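PDB 3WPU: beta-fructofuranosidase from Arthrobacter, which belongs to the levansucrase/invertase family of the beta-fructosidase clan, whose members are built on a five-bladed beta-propeller. Local coordinates for residues A19-F24 and E322-I327; T56-P61 and V469-G474; G7-I12 and Q285-A290. All coordinates share one frame; numbering follows the deposited sequence. Where two conformers were deposited one is given.

Contact 1: A19-F24 and E322-I327; sequences APEDDF and EFLPPI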
# COMPACT_ATOMS: atom_id res chain seq x y z
N ALA A 19 -19.51 -0.56 15.01
CA ALA A 19 -20.10 -0.18 13.72
C ALA A 19 -19.12 0.68 12.94
O ALA A 19 -18.41 1.49 13.53
CB ALA A 19 -21.43 0.54 13.89
N PRO A 20 -19.12 0.53 11.61
CA PRO A 20 -18.24 1.41 10.82
C PRO A 20 -18.46 2.89 11.09
O PRO A 20 -17.51 3.67 11.07
CB PRO A 20 -18.59 1.02 9.39
CG PRO A 20 -18.84 -0.42 9.52
CD PRO A 20 -19.71 -0.51 10.77
N GLU A 21 -19.71 3.26 11.42
CA GLU A 21 -20.09 4.66 11.68
C GLU A 21 -19.83 5.15 13.12
O GLU A 21 -20.02 6.32 13.40
CB GLU A 21 -21.58 4.86 11.34
CG GLU A 21 -21.93 4.55 9.90
CD GLU A 21 -22.13 3.05 9.61
OE1 GLU A 21 -21.97 2.19 10.51
OE2 GLU A 21 -22.40 2.70 8.44
N ASP A 22 -19.43 4.24 14.03
CA ASP A 22 -19.13 4.57 15.42
C ASP A 22 -17.86 5.39 15.56
O ASP A 22 -17.08 5.49 14.62
CB ASP A 22 -18.95 3.28 16.25
CG ASP A 22 -20.28 2.58 16.55
OD1 ASP A 22 -21.35 3.23 16.44
OD2 ASP A 22 -20.27 1.38 16.93
N ASP A 23 -17.68 5.99 16.73
CA ASP A 23 -16.58 6.93 16.95
C ASP A 23 -15.31 6.32 17.52
O ASP A 23 -14.30 7.03 17.66
CB ASP A 23 -17.10 8.06 17.83
CG ASP A 23 -18.15 8.83 17.12
OD1 ASP A 23 -19.35 8.54 17.31
OD2 ASP A 23 -17.77 9.66 16.30
N PHE A 24 -15.33 5.03 17.82
CA PHE A 24 -14.16 4.41 18.40
C PHE A 24 -12.99 4.41 17.44
O PHE A 24 -13.10 3.94 16.32
CB PHE A 24 -14.46 2.97 18.76
CG PHE A 24 -13.31 2.28 19.41
CD1 PHE A 24 -13.13 2.34 20.79
CD2 PHE A 24 -12.36 1.62 18.64
CE1 PHE A 24 -12.06 1.69 21.39
CE2 PHE A 24 -11.27 1.00 19.23
CZ PHE A 24 -11.11 1.04 20.61
N GLU A 322 -18.63 9.81 2.20
CA GLU A 322 -18.71 10.50 3.49
C GLU A 322 -17.56 9.98 4.35
O GLU A 322 -17.27 8.78 4.39
CB GLU A 322 -20.06 10.30 4.21
CG GLU A 322 -20.30 8.91 4.69
CD GLU A 322 -21.67 8.73 5.32
OE1 GLU A 322 -21.85 7.69 5.96
OE2 GLU A 322 -22.57 9.58 5.12
N PHE A 323 -16.90 10.90 5.02
CA PHE A 323 -15.92 10.55 6.02
C PHE A 323 -16.60 9.85 7.18
O PHE A 323 -17.76 10.16 7.53
CB PHE A 323 -15.23 11.78 6.58
CG PHE A 323 -14.14 12.35 5.71
CD1 PHE A 323 -13.10 11.57 5.30
CD2 PHE A 323 -14.15 13.69 5.36
CE1 PHE A 323 -12.07 12.10 4.53
CE2 PHE A 323 -13.14 14.24 4.59
CZ PHE A 323 -12.11 13.44 4.17
N LEU A 324 -15.89 8.89 7.75
CA LEU A 324 -16.22 8.29 9.03
C LEU A 324 -15.04 8.53 9.98
O LEU A 324 -13.95 8.96 9.54
CB LEU A 324 -16.51 6.80 8.86
CG LEU A 324 -17.71 6.47 7.97
CD1 LEU A 324 -17.86 4.97 7.75
CD2 LEU A 324 -19.00 7.04 8.53
N PRO A 325 -15.22 8.26 11.28
CA PRO A 325 -14.11 8.57 12.21
C PRO A 325 -12.86 7.71 11.93
O PRO A 325 -12.95 6.63 11.36
CB PRO A 325 -14.73 8.31 13.59
CG PRO A 325 -16.22 8.55 13.37
CD PRO A 325 -16.48 7.96 12.01
N PRO A 326 -11.66 8.20 12.28
CA PRO A 326 -10.50 7.36 12.03
C PRO A 326 -10.55 5.99 12.71
O PRO A 326 -11.13 5.85 13.82
CB PRO A 326 -9.32 8.19 12.61
CG PRO A 326 -9.84 9.55 12.89
CD PRO A 326 -11.34 9.43 13.04
N ILE A 327 -10.02 4.98 12.05
CA ILE A 327 -9.99 3.63 12.66
C ILE A 327 -8.74 3.31 13.46
O ILE A 327 -8.77 2.41 14.32
CB ILE A 327 -10.28 2.49 11.65
CG1 ILE A 327 -9.33 2.55 10.44
CG2 ILE A 327 -11.73 2.55 11.17
CD1 ILE A 327 -9.40 1.33 9.54
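Pro325 packs its ring carbons on Asp22-Asp23, CG 3.4 Å from Asp22 O and 3.5 Å from Asp23 OD2. The Asp23 side chain starts off away from the strand, but chi1 of -65° puts CG anti to the carbonyl carbon, and OD2 reaches the ring of Pro325, the two side chains slanting across each other. One residue earlier, Leu324 points at the turn and splits its branches between two neighbours. CD1 is 3.6 Å from Pro20 O and also approaches Pro20 CB, while CD2 lies 4.1 Å from Glu21 CG. Leu324 and Glu21 run side by side in the same direction, so the leucine meets the methylene part of the glutamate; the chain of Glu21 then bends at chi2 (81°), and OE2 forms a salt bridge with Lys312 of the adjacent strand 305-313. The opposing loop is a type I beta turn from Ala19 to Asp22, closed by Asp22 N to Ala19 O and by Ala19 N to Asp22 OD2 (2.8 Å), the latter donor standing 56° out of the carboxylate plane. Arg379 joins the two segments, its guanidinium bonding to Pro20 O and Pro325 O and, through NH1, to both Phe24 O and Pro326 O. The turn leads into short strand 26-27, which pairs with strand 321-331 at the edge of a five-stranded sheet. Across the contact itself the meetings are mostly of carbon with carbon and of C-H groups with oxygens, which implies that packing and a shared arginine, rather than direct hydrogen bonds, hold turn to strand.

Contact 2: T56-P61 and V469-G474; sequences TMPTVP and VDYSYG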
# COMPACT_ATOMS: atom_id res chain seq x y z
N THR A 56 11.22 -10.11 9.63
CA THR A 56 12.15 -9.40 8.76
C THR A 56 12.05 -9.91 7.31
O THR A 56 12.10 -11.11 7.04
CB THR A 56 13.60 -9.55 9.26
OG1 THR A 56 13.72 -8.99 10.57
CG2 THR A 56 14.58 -8.87 8.32
N MET A 57 11.92 -8.98 6.37
CA MET A 57 11.91 -9.31 4.95
C MET A 57 13.22 -9.96 4.53
O MET A 57 14.27 -9.46 4.91
CB MET A 57 11.71 -8.04 4.12
CG MET A 57 11.43 -8.28 2.65
SD MET A 57 11.19 -6.71 1.78
CE MET A 57 11.18 -7.31 0.07
N PRO A 58 13.17 -11.03 3.73
CA PRO A 58 14.38 -11.59 3.12
C PRO A 58 15.20 -10.53 2.45
O PRO A 58 14.66 -9.59 1.86
CB PRO A 58 13.85 -12.62 2.13
CG PRO A 58 12.51 -13.03 2.68
CD PRO A 58 11.97 -11.84 3.42
N THR A 59 16.53 -10.66 2.56
CA THR A 59 17.44 -9.67 2.06
C THR A 59 17.47 -9.66 0.54
O THR A 59 17.64 -10.71 -0.10
CB THR A 59 18.84 -9.94 2.65
OG1 THR A 59 18.82 -9.77 4.08
CG2 THR A 59 19.89 -9.00 2.08
N VAL A 60 17.26 -8.48 -0.04
CA VAL A 60 17.21 -8.31 -1.49
C VAL A 60 18.62 -8.15 -2.03
O VAL A 60 19.38 -7.35 -1.50
CB VAL A 60 16.38 -7.08 -1.86
CG1 VAL A 60 16.35 -6.84 -3.35
CG2 VAL A 60 14.94 -7.30 -1.38
N PRO A 61 18.96 -8.88 -3.10
CA PRO A 61 20.33 -8.65 -3.60
C PRO A 61 20.51 -7.29 -4.24
O PRO A 61 19.57 -6.74 -4.81
CB PRO A 61 20.52 -9.74 -4.65
CG PRO A 61 19.16 -10.09 -5.08
CD PRO A 61 18.29 -9.97 -3.84
N VAL A 469 7.49 -14.80 8.24
CA VAL A 469 7.99 -14.86 6.89
C VAL A 469 8.23 -16.31 6.49
O VAL A 469 8.75 -17.11 7.29
CB VAL A 469 9.30 -14.08 6.81
CG1 VAL A 469 10.05 -14.36 5.50
CG2 VAL A 469 9.00 -12.58 6.92
N ASP A 470 7.84 -16.65 5.27
CA ASP A 470 8.06 -17.99 4.72
C ASP A 470 9.38 -18.00 3.97
O ASP A 470 9.45 -17.62 2.81
CB ASP A 470 6.90 -18.42 3.83
CG ASP A 470 7.08 -19.83 3.30
OD1 ASP A 470 8.10 -20.48 3.67
OD2 ASP A 470 6.23 -20.27 2.50
N TYR A 471 10.43 -18.46 4.64
CA TYR A 471 11.76 -18.56 4.03
C TYR A 471 11.91 -19.76 3.07
O TYR A 471 12.96 -19.91 2.43
CB TYR A 471 12.83 -18.57 5.11
CG TYR A 471 13.08 -17.21 5.74
CD1 TYR A 471 13.94 -16.30 5.14
CD2 TYR A 471 12.45 -16.85 6.93
CE1 TYR A 471 14.18 -15.06 5.71
CE2 TYR A 471 12.68 -15.61 7.51
CZ TYR A 471 13.55 -14.73 6.90
OH TYR A 471 13.79 -13.51 7.50
N SER A 472 10.87 -20.58 2.92
CA SER A 472 10.89 -21.70 1.98
C SER A 472 10.37 -21.26 0.61
O SER A 472 10.47 -22.00 -0.37
CB SER A 472 10.07 -22.88 2.48
OG SER A 472 8.69 -22.57 2.49
N TYR A 473 9.79 -20.06 0.55
CA TYR A 473 9.24 -19.51 -0.68
C TYR A 473 10.36 -19.07 -1.58
O TYR A 473 11.25 -18.32 -1.16
CB TYR A 473 8.31 -18.34 -0.34
CG TYR A 473 7.60 -17.69 -1.51
CD1 TYR A 473 6.52 -18.31 -2.15
CD2 TYR A 473 7.92 -16.40 -1.90
CE1 TYR A 473 5.86 -17.69 -3.20
CE2 TYR A 473 7.25 -15.77 -2.93
CZ TYR A 473 6.22 -16.42 -3.58
OH TYR A 473 5.55 -15.80 -4.60
N GLY A 474 10.34 -19.51 -2.83
CA GLY A 474 11.34 -19.08 -3.79
C GLY A 474 12.74 -19.43 -3.35
O GLY A 474 13.01 -20.56 -2.89
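Loop 56-61 packs against the end of strand 467-469 and the turn that follows, with the CA atoms of Pro58 and Tyr471 7.5 Å apart and a type I beta turn running from Asp470 to Tyr473. Val469 points into the loop and spreads its methyls: CG2, beside the backbone N, sits 3.4 Å from Thr56 O, whereas CG1, anti to that N (chi1 167°), meets Pro58 CD tip to tip at 3.8 Å. CG1 also lies over one face of the Tyr471 ring, offset toward its rim. The side chains of Tyr471 and Pro58 cross obliquely, Tyr471 CE1 4.0 Å from Pro58 CG, and the tyrosine carries its OH to 3.0 Å from Thr56 O; the hydrogen bond of that hydroxyl, however, goes to Ala53 O. Within the turn, Asp470 OD1 accepts from Ser472 N at 2.9 Å, and OD2 is salt-bridged to Lys455. Pro58 also packs on Val454, and Val469 on Leu393. The arrangement is a buried packing of a loop on the end of edge strand 467-469 in a four-stranded antiparallel sheet, where the strand is followed by an Asx turn at Asp470.

Contact 3: G7-I12 and Q285-A290; sequences GPEPTI and QGDPYA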
# COMPACT_ATOMS: atom_id res chain seq x y z
N GLY A 7 11.15 -4.39 29.45
CA GLY A 7 10.56 -3.17 28.96
C GLY A 7 9.10 -3.15 29.35
O GLY A 7 8.66 -4.09 30.00
N PRO A 8 8.36 -2.11 28.94
CA PRO A 8 6.95 -2.04 29.29
C PRO A 8 6.18 -3.21 28.69
O PRO A 8 6.54 -3.72 27.64
CB PRO A 8 6.48 -0.72 28.66
CG PRO A 8 7.41 -0.54 27.48
CD PRO A 8 8.73 -1.05 27.97
N GLU A 9 5.08 -3.58 29.33
CA GLU A 9 4.17 -4.53 28.74
C GLU A 9 3.28 -3.81 27.72
O GLU A 9 3.06 -2.62 27.82
CB GLU A 9 3.35 -5.19 29.85
CG GLU A 9 4.25 -6.04 30.75
CD GLU A 9 3.48 -6.92 31.68
OE1 GLU A 9 2.40 -7.39 31.26
OE2 GLU A 9 3.97 -7.15 32.81
N PRO A 10 2.84 -4.53 26.69
CA PRO A 10 2.03 -3.94 25.64
C PRO A 10 0.63 -3.70 26.16
O PRO A 10 0.23 -4.32 27.15
CB PRO A 10 2.04 -4.99 24.53
CG PRO A 10 2.31 -6.26 25.23
CD PRO A 10 3.21 -5.92 26.37
N THR A 11 -0.09 -2.82 25.49
CA THR A 11 -1.44 -2.44 25.86
C THR A 11 -2.32 -3.65 25.66
O THR A 11 -2.12 -4.43 24.75
CB THR A 11 -1.92 -1.27 24.98
OG1 THR A 11 -1.01 -0.17 25.12
CG2 THR A 11 -3.29 -0.80 25.37
N ILE A 12 -3.32 -3.80 26.53
CA ILE A 12 -4.32 -4.84 26.33
C ILE A 12 -5.35 -4.31 25.35
O ILE A 12 -5.98 -3.27 25.61
CB ILE A 12 -4.98 -5.25 27.67
CG1 ILE A 12 -3.93 -5.87 28.60
CG2 ILE A 12 -6.09 -6.25 27.40
CD1 ILE A 12 -4.46 -6.31 29.95
N GLN A 285 -1.45 0.23 34.16
CA GLN A 285 -1.26 1.07 35.34
C GLN A 285 -0.21 0.44 36.26
O GLN A 285 -0.23 -0.76 36.51
CB GLN A 285 -2.56 1.28 36.11
CG GLN A 285 -2.41 2.47 37.07
CD GLN A 285 -3.58 2.68 38.01
OE1 GLN A 285 -3.59 3.62 38.83
NE2 GLN A 285 -4.56 1.82 37.91
N GLY A 286 0.73 1.26 36.71
CA GLY A 286 1.76 0.81 37.63
C GLY A 286 3.04 0.35 36.95
O GLY A 286 4.05 0.13 37.61
N ASP A 287 2.99 0.13 35.64
CA ASP A 287 4.15 -0.43 34.95
C ASP A 287 5.35 0.46 35.27
O ASP A 287 5.29 1.65 35.01
CB ASP A 287 3.88 -0.47 33.44
CG ASP A 287 4.90 -1.29 32.68
OD1 ASP A 287 4.49 -2.02 31.77
OD2 ASP A 287 6.10 -1.27 33.01
N PRO A 288 6.43 -0.11 35.83
CA PRO A 288 7.61 0.70 36.15
C PRO A 288 8.23 1.36 34.93
O PRO A 288 8.97 2.33 35.09
CB PRO A 288 8.59 -0.32 36.74
CG PRO A 288 7.76 -1.45 37.17
CD PRO A 288 6.61 -1.50 36.24
N TYR A 289 7.93 0.85 33.73
CA TYR A 289 8.44 1.46 32.49
C TYR A 289 7.53 2.55 31.92
O TYR A 289 7.82 3.14 30.87
CB TYR A 289 8.69 0.37 31.43
CG TYR A 289 9.83 -0.53 31.78
CD1 TYR A 289 11.14 -0.20 31.45
CD2 TYR A 289 9.62 -1.70 32.49
CE1 TYR A 289 12.19 -1.01 31.79
CE2 TYR A 289 10.67 -2.52 32.84
CZ TYR A 289 11.95 -2.18 32.48
OH TYR A 289 12.99 -3.01 32.82
N ALA A 290 6.39 2.81 32.56
CA ALA A 290 5.47 3.84 32.08
C ALA A 290 6.11 5.22 32.00
O ALA A 290 7.00 5.58 32.80
CB ALA A 290 4.23 3.87 32.96
O HOH W 1 2.57 -1.08 30.09
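Asp287 and Tyr289 make the contact with Gly7-Glu9, and the second segment reaches them through Gly286, whose backbone angles would jam any CB against the preceding carbonyl. Asp287 points at the N-terminal tail with CG anti to its backbone N (chi1 -168°), and its two carboxylate oxygens divide the work. OD1 turns its syn lone pair to Glu9 N, 3.0 Å away, in a bond of 166° at the hydrogen. The same oxygen accepts from a water at 2.7 Å, and this water donates as well to Glu9 O, so that the carboxylate grips Glu9 at N directly and at O through water. Two donors thus converge on OD1, an arrangement that would favour a charged carboxylate. The hydrogen bond of OD2 is within its own loop, from Tyr289 N at 2.9 Å, on the anti side and 29° out of the carboxylate plane. This is an Asx turn, superimposed on a type I beta turn from Asp287 to Ala290 that Ala290 N closes on Asp287 O. Tyr289 also points at the tail, its CB 3.7 Å from Pro8 CB, and the two side chains cross at about a right angle. Gly7 lies over one face of its ring: the glycine CA stands 3.7 Å from the centroid, almost on the ring normal, a CH-pi contact, while Gly7 C lies 3.5 Å from Tyr289 CD2. Tyr289 O bonds to Arg34 of helix 30-38, the helix whose Gln35 NE2 also donates to Pro8 O.

From the N terminus, contact 3 comes first and ties the tail at 7-12 to the loop between helices 278-281 and 293-297. Next, contact 1 closes the turn at 19-24, just before strand 26-27, onto strand 321-331 of the five-stranded sheet. After helix 30-38, contact 2 joins the loop before strand 72-81 to the end of the four-stranded sheet at 469-474, closing the longest loop of the three. The first partners are taken in the same order as the second, and every pair of contacts crosses along the chain. None touch: contacts 1 and 3 come to about 8 Å between nearest atoms, whereas contacts 1 and 2 lie on opposite sides of the chain's centre, their own centres 36 Å apart.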